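Local coordinates for choline dehydrogenase and related flavoproteins (Aspergillus oryzae, PDB 3Q9T), which oxidises formate as a flavin-dependent formate oxidase of the glucose-methanol-choline oxidoreductase family, carrying 8-formyl-FAD at its catalytic site, at residues A[161-166]-A[320-325]; A[167-172]-A[475-480]. One frame throughout, in Å; residues are numbered along the deposited sequence.

Contact 1. Residues A[161-166]-A[320-325]; sequences ELIDEM and FGMDDV
Of the flat groups, the F320 ring and the E165 carboxylate bear on the contact. The ring departs from a CB that points away from 161-166 and packs on helix 167-179. The carboxylate, at the border of the contact and on a chain extended with CG anti to the backbone N (chi1 176°), sends OE1 tip to tip against the V325 methyl CG2, 3.7 Å away. The centre belongs to two thioethers. M166 and M322 both set CG anti to their carbonyl carbon and then bend, so that the chains cross obliquely and the methyl CE of M166 lies 3.4 Å from the sulphur SD of M322. The same methyl, CE of M166, also lies 3.6 Å from G321 O. This crossing joins two connections in the large mixed sheet of a GMC oxidoreductase: 161-166 leads from strand 155-159 into helix 167-179, and 320-325 follows strand 308-316. I163 meets M322 tip to tip, its CG2 3.9 Å from SD and its CD1 4.0 Å from M322 CG. Each connection is tightened by a turn of its own, with M166 N donating to I163 O (3.0 Å) and V325 N to M322 O (2.9 Å). Beyond the thioethers, the carboxylate oxygens of D323 receive the backbone N-H groups of F400 and H416.

Contact 2. Residues A[167-172]-A[475-480]; sequences APFREN and EGFKDL
A classic gamma turn centred on G476 (phi 80°), with a weak bond from F477 N to E475 O, meets the first turns of helix 167-179. The first shell is the N172 side chain, whose OD1 lies 3.0 Å from G476 CA; with no side chain on G476, the amide can come down this closely on the backbone. N172 CB, meanwhile, rests 3.6 Å from L480 CD1, the two side chains crossing obliquely. That same L480 methyl stands over one face of the F477 ring, 3.7 Å above its plane and offset toward the rim, while F169 CE2 and N172 C lie at the ring's edge. The two phenylalanines meet obliquely, planes at 76°, their CE2 atoms 3.8 Å apart. Further out, L417 of strand 415-423 touches both rings and V316 of strand 308-316 touches F477 and L480, seating the cluster on the mixed sheet. E475 N bonds S179 OG, a second tie to the helix. What fixes the rotation of the N172 amide is its ND2, which donates to P168 O at 2.8 Å from above the carbonyl plane, sharing that oxygen with N172 N.

In the fold
Contacts 1 and 2, with centres 13 Å apart, show how two consecutive segments can each find a partner far along the chain, with the contacts touching one another: 161-166 runs directly into 167-172, and the partners 320-325 and 475-480 follow in the same order, so the two contacts cross along the chain. F320 bridges the two, its CE1 3.5 Å from P168 CB and its CD1 3.7 Å from L480 CD1. Elsewhere on the first turn of the helix, R170 NH1 probably donates a hydrogen bond to I163 O (2.9 Å) and forms a salt bridge with E354 OE1, while OE2 accepts from I163 N. Both contacts lie peripherally, about 25 and 29 Å from centre of contact to centre of chain, away from the annotated FAD-binding residues.

Contact 1. Residues A[161-166]-A[320-325]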
ATOM      1  N   GLU A 161     -35.222  -8.498   7.018  1.00 25.23           N
ATOM      2  CA  GLU A 161     -35.972  -9.540   7.716  1.00 26.06           C
ATOM      3  C   GLU A 161     -35.259  -9.746   9.040  1.00 25.37           C
ATOM      4  O   GLU A 161     -34.231 -10.423   9.102  1.00 20.53           O
ATOM      5  CB  GLU A 161     -36.038 -10.816   6.854  1.00 23.27           C
ATOM      6  CG  GLU A 161     -36.701 -10.521   5.481  1.00 22.45           C
ATOM      7  CD  GLU A 161     -36.664 -11.672   4.465  1.00 29.79           C
ATOM      8  OE1 GLU A 161     -37.677 -11.852   3.743  1.00 29.47           O
ATOM      9  OE2 GLU A 161     -35.628 -12.371   4.357  1.00 24.16           O
ATOM     10  N   LEU A 162     -35.796  -9.121  10.092  1.00 16.26           N
ATOM     11  CA  LEU A 162     -35.078  -8.955  11.348  1.00 19.50           C
ATOM     12  C   LEU A 162     -34.670 -10.267  12.012  1.00 30.13           C
ATOM     13  O   LEU A 162     -35.463 -11.204  12.084  1.00 32.42           O
ATOM     14  CB  LEU A 162     -35.894  -8.093  12.315  1.00 18.23           C
ATOM     15  CG  LEU A 162     -36.036  -6.655  11.824  1.00 24.13           C
ATOM     16  CD1 LEU A 162     -37.003  -5.851  12.692  1.00 24.25           C
ATOM     17  CD2 LEU A 162     -34.658  -5.977  11.738  1.00 21.00           C
ATOM     18  N   ILE A 163     -33.425 -10.328  12.482  1.00 23.33           N
ATOM     19  CA  ILE A 163     -32.951 -11.460  13.281  1.00 26.99           C
ATOM     20  C   ILE A 163     -33.493 -11.366  14.713  1.00 27.79           C
ATOM     21  O   ILE A 163     -33.232 -10.371  15.395  1.00 23.91           O
ATOM     22  CB  ILE A 163     -31.410 -11.454  13.386  1.00 27.01           C
ATOM     23  CG1 ILE A 163     -30.778 -11.506  11.995  1.00 32.01           C
ATOM     24  CG2 ILE A 163     -30.924 -12.625  14.246  1.00 26.19           C
ATOM     25  CD1 ILE A 163     -29.249 -11.405  12.004  1.00 21.49           C
ATOM     26  N   ASP A 164     -34.218 -12.387  15.183  1.00 29.00           N
ATOM     27  CA  ASP A 164     -34.822 -12.325  16.531  1.00 35.05           C
ATOM     28  C   ASP A 164     -33.826 -12.052  17.673  1.00 27.56           C
ATOM     29  O   ASP A 164     -34.054 -11.182  18.513  1.00 25.92           O
ATOM     30  CB  ASP A 164     -35.645 -13.583  16.834  1.00 38.05           C
ATOM     31  CG  ASP A 164     -36.967 -13.611  16.075  1.00 59.53           C
ATOM     32  OD1 ASP A 164     -37.532 -14.710  15.878  1.00 54.85           O
ATOM     33  OD2 ASP A 164     -37.443 -12.526  15.666  1.00 57.36           O
ATOM     34  N   GLU A 165     -32.731 -12.804  17.688  1.00 28.73           N
ATOM     35  CA  GLU A 165     -31.691 -12.662  18.697  1.00 30.21           C
ATOM     36  C   GLU A 165     -31.084 -11.259  18.744  1.00 29.18           C
ATOM     37  O   GLU A 165     -30.544 -10.847  19.769  1.00 35.09           O
ATOM     38  CB  GLU A 165     -30.602 -13.690  18.435  1.00 31.11           C
ATOM     39  CG  GLU A 165     -29.411 -13.598  19.363  1.00 50.31           C
ATOM     40  CD  GLU A 165     -28.427 -14.740  19.150  1.00 51.18           C
ATOM     41  OE1 GLU A 165     -28.592 -15.488  18.159  1.00 51.18           O
ATOM     42  OE2 GLU A 165     -27.496 -14.888  19.976  1.00 57.31           O
ATOM     43  N   MET A 166     -31.183 -10.516  17.647  1.00 28.02           N
ATOM     44  CA  MET A 166     -30.633  -9.158  17.603  1.00 25.04           C
ATOM     45  C   MET A 166     -31.593  -8.060  18.068  1.00 27.70           C
ATOM     46  O   MET A 166     -31.226  -6.881  18.070  1.00 22.38           O
ATOM     47  CB  MET A 166     -30.117  -8.814  16.200  1.00 22.93           C
ATOM     48  CG  MET A 166     -28.829  -9.524  15.811  1.00 21.14           C
ATOM     49  SD  MET A 166     -27.443  -9.263  16.943  1.00 24.36           S
ATOM     50  CE  MET A 166     -27.491 -10.794  17.894  1.00 21.06           C
ATOM     51  N   PHE A 320     -24.995 -10.087  21.630  1.00 24.11           N
ATOM     52  CA  PHE A 320     -25.300  -8.804  20.990  1.00 19.04           C
ATOM     53  C   PHE A 320     -24.603  -8.644  19.638  1.00 18.47           C
ATOM     54  O   PHE A 320     -24.514  -7.560  19.079  1.00 19.66           O
ATOM     55  CB  PHE A 320     -25.037  -7.637  21.948  1.00 23.15           C
ATOM     56  CG  PHE A 320     -26.025  -7.577  23.082  1.00 22.05           C
ATOM     57  CD1 PHE A 320     -27.194  -6.832  22.960  1.00 22.26           C
ATOM     58  CD2 PHE A 320     -25.812  -8.309  24.241  1.00 22.79           C
ATOM     59  CE1 PHE A 320     -28.116  -6.790  23.982  1.00 26.24           C
ATOM     60  CE2 PHE A 320     -26.731  -8.274  25.276  1.00 30.16           C
ATOM     61  CZ  PHE A 320     -27.888  -7.516  25.147  1.00 24.32           C
ATOM     62  N   GLY A 321     -24.141  -9.765  19.105  1.00 17.28           N
ATOM     63  CA  GLY A 321     -23.673  -9.822  17.738  1.00 18.94           C
ATOM     64  C   GLY A 321     -23.827 -11.254  17.284  1.00 20.53           C
ATOM     65  O   GLY A 321     -24.113 -12.115  18.096  1.00 25.97           O
ATOM     66  N   MET A 322     -23.622 -11.513  16.002  1.00 21.58           N
ATOM     67  CA  MET A 322     -23.924 -12.814  15.430  1.00 19.79           C
ATOM     68  C   MET A 322     -22.718 -13.724  15.237  1.00 23.51           C
ATOM     69  O   MET A 322     -22.843 -14.820  14.681  1.00 27.66           O
ATOM     70  CB  MET A 322     -24.652 -12.601  14.106  1.00 21.90           C
ATOM     71  CG  MET A 322     -25.994 -11.899  14.285  1.00 20.12           C
ATOM     72  SD  MET A 322     -27.117 -12.921  15.247  1.00 27.27           S
ATOM     73  CE  MET A 322     -27.122 -14.443  14.278  1.00 21.34           C
ATOM     74  N   ASP A 323     -21.551 -13.276  15.693  1.00 19.73           N
ATOM     75  CA  ASP A 323     -20.311 -14.021  15.493  1.00 24.21           C
ATOM     76  C   ASP A 323     -20.424 -15.493  15.889  1.00 32.31           C
ATOM     77  O   ASP A 323     -19.960 -16.385  15.167  1.00 25.14           O
ATOM     78  CB  ASP A 323     -19.162 -13.369  16.271  1.00 19.82           C
ATOM     79  CG  ASP A 323     -19.009 -11.886  15.956  1.00 26.36           C
ATOM     80  OD1 ASP A 323     -20.004 -11.133  16.078  1.00 22.74           O
ATOM     81  OD2 ASP A 323     -17.890 -11.476  15.581  1.00 20.58           O
ATOM     82  N   ASP A 324     -21.028 -15.749  17.043  1.00 28.71           N
ATOM     83  CA  ASP A 324     -21.042 -17.107  17.587  1.00 35.58           C
ATOM     84  C   ASP A 324     -22.003 -18.024  16.832  1.00 31.84           C
ATOM     85  O   ASP A 324     -21.948 -19.242  16.966  1.00 30.89           O
ATOM     86  CB  ASP A 324     -21.379 -17.100  19.075  1.00 28.15           C
ATOM     87  CG  ASP A 324     -20.634 -18.184  19.841  1.00 42.30           C
ATOM     88  OD1 ASP A 324     -19.401 -18.316  19.643  1.00 39.79           O
ATOM     89  OD2 ASP A 324     -21.280 -18.913  20.627  1.00 50.92           O
ATOM     90  N   VAL A 325     -22.880 -17.425  16.037  1.00 26.97           N
ATOM     91  CA  VAL A 325     -23.861 -18.184  15.291  1.00 24.94           C
ATOM     92  C   VAL A 325     -23.420 -18.377  13.847  1.00 31.56           C
ATOM     93  O   VAL A 325     -23.505 -19.478  13.309  1.00 29.18           O
ATOM     94  CB  VAL A 325     -25.224 -17.488  15.301  1.00 31.51           C
ATOM     95  CG1 VAL A 325     -26.240 -18.335  14.552  1.00 26.81           C
ATOM     96  CG2 VAL A 325     -25.677 -17.200  16.744  1.00 24.24           C
TER

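Contact 2. Residues A[167-172]-A[475-480]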
ATOM      1  N   ALA A 167     -32.815  -8.436  18.449  1.00 18.99           N
ATOM      2  CA  ALA A 167     -33.784  -7.450  18.945  1.00 28.64           C
ATOM      3  C   ALA A 167     -33.265  -6.579  20.112  1.00 21.55           C
ATOM      4  O   ALA A 167     -33.407  -5.353  20.078  1.00 28.82           O
ATOM      5  CB  ALA A 167     -35.138  -8.126  19.303  1.00 23.39           C
ATOM      6  N   PRO A 168     -32.673  -7.204  21.147  1.00 22.46           N
ATOM      7  CA  PRO A 168     -32.051  -6.433  22.241  1.00 23.63           C
ATOM      8  C   PRO A 168     -30.971  -5.449  21.749  1.00 26.84           C
ATOM      9  O   PRO A 168     -30.865  -4.320  22.243  1.00 20.38           O
ATOM     10  CB  PRO A 168     -31.417  -7.518  23.111  1.00 22.69           C
ATOM     11  CG  PRO A 168     -32.282  -8.727  22.885  1.00 23.31           C
ATOM     12  CD  PRO A 168     -32.638  -8.657  21.411  1.00 24.09           C
ATOM     13  N   PHE A 169     -30.183  -5.887  20.776  1.00 27.19           N
ATOM     14  CA  PHE A 169     -29.192  -5.031  20.125  1.00 21.61           C
ATOM     15  C   PHE A 169     -29.877  -3.839  19.453  1.00 23.74           C
ATOM     16  O   PHE A 169     -29.560  -2.677  19.736  1.00 24.67           O
ATOM     17  CB  PHE A 169     -28.388  -5.876  19.128  1.00 27.60           C
ATOM     18  CG  PHE A 169     -27.580  -5.081  18.144  1.00 30.92           C
ATOM     19  CD1 PHE A 169     -28.141  -4.658  16.949  1.00 22.71           C
ATOM     20  CD2 PHE A 169     -26.239  -4.795  18.392  1.00 28.58           C
ATOM     21  CE1 PHE A 169     -27.389  -3.936  16.029  1.00 23.37           C
ATOM     22  CE2 PHE A 169     -25.482  -4.076  17.466  1.00 25.64           C
ATOM     23  CZ  PHE A 169     -26.055  -3.657  16.284  1.00 19.84           C
ATOM     24  N   ARG A 170     -30.858  -4.114  18.597  1.00 22.24           N
ATOM     25  CA  ARG A 170     -31.582  -3.017  17.946  1.00 19.73           C
ATOM     26  C   ARG A 170     -32.202  -2.047  18.949  1.00 22.24           C
ATOM     27  O   ARG A 170     -32.188  -0.818  18.743  1.00 24.44           O
ATOM     28  CB  ARG A 170     -32.652  -3.547  16.988  1.00 21.16           C
ATOM     29  CG  ARG A 170     -32.089  -4.432  15.869  1.00 23.41           C
ATOM     30  CD  ARG A 170     -33.153  -4.700  14.819  1.00 21.69           C
ATOM     31  NE  ARG A 170     -34.265  -5.474  15.351  1.00 22.10           N
ATOM     32  CZ  ARG A 170     -34.283  -6.802  15.421  1.00 26.99           C
ATOM     33  NH1 ARG A 170     -33.246  -7.518  14.990  1.00 21.83           N
ATOM     34  NH2 ARG A 170     -35.341  -7.418  15.925  1.00 26.35           N
ATOM     35  N   GLU A 171     -32.754  -2.593  20.029  1.00 23.63           N
ATOM     36  CA  GLU A 171     -33.444  -1.767  21.025  1.00 29.43           C
ATOM     37  C   GLU A 171     -32.464  -0.839  21.753  1.00 20.59           C
ATOM     38  O   GLU A 171     -32.738   0.346  21.940  1.00 29.26           O
ATOM     39  CB  GLU A 171     -34.222  -2.647  22.010  1.00 27.21           C
ATOM     40  CG  GLU A 171     -34.032  -2.272  23.478  1.00 50.27           C
ATOM     41  CD  GLU A 171     -35.265  -1.625  24.098  1.00 67.50           C
ATOM     42  OE1 GLU A 171     -35.858  -0.721  23.465  1.00 71.38           O
ATOM     43  OE2 GLU A 171     -35.639  -2.026  25.223  1.00 65.89           O
ATOM     44  N   ASN A 172     -31.305  -1.370  22.134  1.00 23.91           N
ATOM     45  CA  ASN A 172     -30.262  -0.542  22.747  1.00 25.99           C
ATOM     46  C   ASN A 172     -29.653   0.531  21.829  1.00 25.43           C
ATOM     47  O   ASN A 172     -29.406   1.658  22.269  1.00 19.37           O
ATOM     48  CB  ASN A 172     -29.180  -1.412  23.350  1.00 23.58           C
ATOM     49  CG  ASN A 172     -29.592  -1.989  24.693  1.00 27.01           C
ATOM     50  OD1 ASN A 172     -29.513  -1.317  25.719  1.00 31.90           O
ATOM     51  ND2 ASN A 172     -30.046  -3.235  24.687  1.00 23.68           N
ATOM     52  N   GLU A 475     -27.485   5.875  25.848  1.00 21.03           N
ATOM     53  CA  GLU A 475     -28.350   5.102  26.729  1.00 23.81           C
ATOM     54  C   GLU A 475     -28.529   3.663  26.251  1.00 25.78           C
ATOM     55  O   GLU A 475     -28.767   3.409  25.065  1.00 25.38           O
ATOM     56  CB  GLU A 475     -29.716   5.796  26.825  1.00 27.42           C
ATOM     57  CG  GLU A 475     -30.697   5.155  27.779  1.00 45.82           C
ATOM     58  CD  GLU A 475     -32.102   5.748  27.666  1.00 55.57           C
ATOM     59  OE1 GLU A 475     -32.228   6.916  27.225  1.00 56.85           O
ATOM     60  OE2 GLU A 475     -33.078   5.041  28.012  1.00 52.05           O
ATOM     61  N   GLY A 476     -28.426   2.715  27.172  1.00 27.47           N
ATOM     62  CA  GLY A 476     -28.603   1.318  26.814  1.00 20.49           C
ATOM     63  C   GLY A 476     -27.347   0.726  26.190  1.00 24.79           C
ATOM     64  O   GLY A 476     -26.747  -0.188  26.753  1.00 19.37           O
ATOM     65  N   PHE A 477     -26.932   1.245  25.033  1.00 22.75           N
ATOM     66  CA  PHE A 477     -25.796   0.648  24.339  1.00 19.46           C
ATOM     67  C   PHE A 477     -24.497   0.794  25.109  1.00 20.00           C
ATOM     68  O   PHE A 477     -23.611  -0.028  24.967  1.00 19.13           O
ATOM     69  CB  PHE A 477     -25.621   1.164  22.912  1.00 21.19           C
ATOM     70  CG  PHE A 477     -25.065   0.124  21.970  1.00 23.57           C
ATOM     71  CD1 PHE A 477     -23.705  -0.145  21.934  1.00 18.09           C
ATOM     72  CD2 PHE A 477     -25.912  -0.605  21.143  1.00 25.45           C
ATOM     73  CE1 PHE A 477     -23.193  -1.111  21.088  1.00 24.26           C
ATOM     74  CE2 PHE A 477     -25.407  -1.572  20.287  1.00 26.18           C
ATOM     75  CZ  PHE A 477     -24.033  -1.825  20.264  1.00 21.71           C
ATOM     76  N   LYS A 478     -24.382   1.828  25.937  1.00 22.90           N
ATOM     77  CA  LYS A 478     -23.136   2.036  26.661  1.00 18.54           C
ATOM     78  C   LYS A 478     -22.784   0.806  27.488  1.00 21.77           C
ATOM     79  O   LYS A 478     -21.618   0.499  27.710  1.00 26.71           O
ATOM     80  CB  LYS A 478     -23.213   3.285  27.535  1.00 22.21           C
ATOM     81  CG  LYS A 478     -24.319   3.297  28.578  1.00 22.18           C
ATOM     82  CD  LYS A 478     -24.127   4.526  29.486  1.00 33.97           C
ATOM     83  CE  LYS A 478     -24.900   4.404  30.777  1.00 45.99           C
ATOM     84  NZ  LYS A 478     -24.605   3.117  31.480  1.00 41.39           N
ATOM     85  N   ASP A 479     -23.804   0.089  27.935  1.00 24.53           N
ATOM     86  CA  ASP A 479     -23.591  -1.088  28.762  1.00 24.07           C
ATOM     87  C   ASP A 479     -23.224  -2.338  27.966  1.00 30.34           C
ATOM     88  O   ASP A 479     -22.921  -3.373  28.558  1.00 32.40           O
ATOM     89  CB  ASP A 479     -24.832  -1.358  29.613  1.00 28.56           C
ATOM     90  CG  ASP A 479     -25.029  -0.306  30.701  1.00 44.46           C
ATOM     91  OD1 ASP A 479     -24.027   0.035  31.383  1.00 33.58           O
ATOM     92  OD2 ASP A 479     -26.176   0.180  30.859  1.00 38.58           O
ATOM     93  N   LEU A 480     -23.245  -2.258  26.637  1.00 23.94           N
ATOM     94  CA  LEU A 480     -22.983  -3.454  25.824  1.00 26.91           C
ATOM     95  C   LEU A 480     -21.521  -3.583  25.412  1.00 22.73           C
ATOM     96  O   LEU A 480     -21.038  -4.671  25.114  1.00 26.96           O
ATOM     97  CB  LEU A 480     -23.871  -3.460  24.584  1.00 17.48           C
ATOM     98  CG  LEU A 480     -25.366  -3.383  24.901  1.00 26.62           C
ATOM     99  CD1 LEU A 480     -26.202  -3.374  23.621  1.00 19.23           C
ATOM    100  CD2 LEU A 480     -25.761  -4.546  25.801  1.00 31.32           C
TER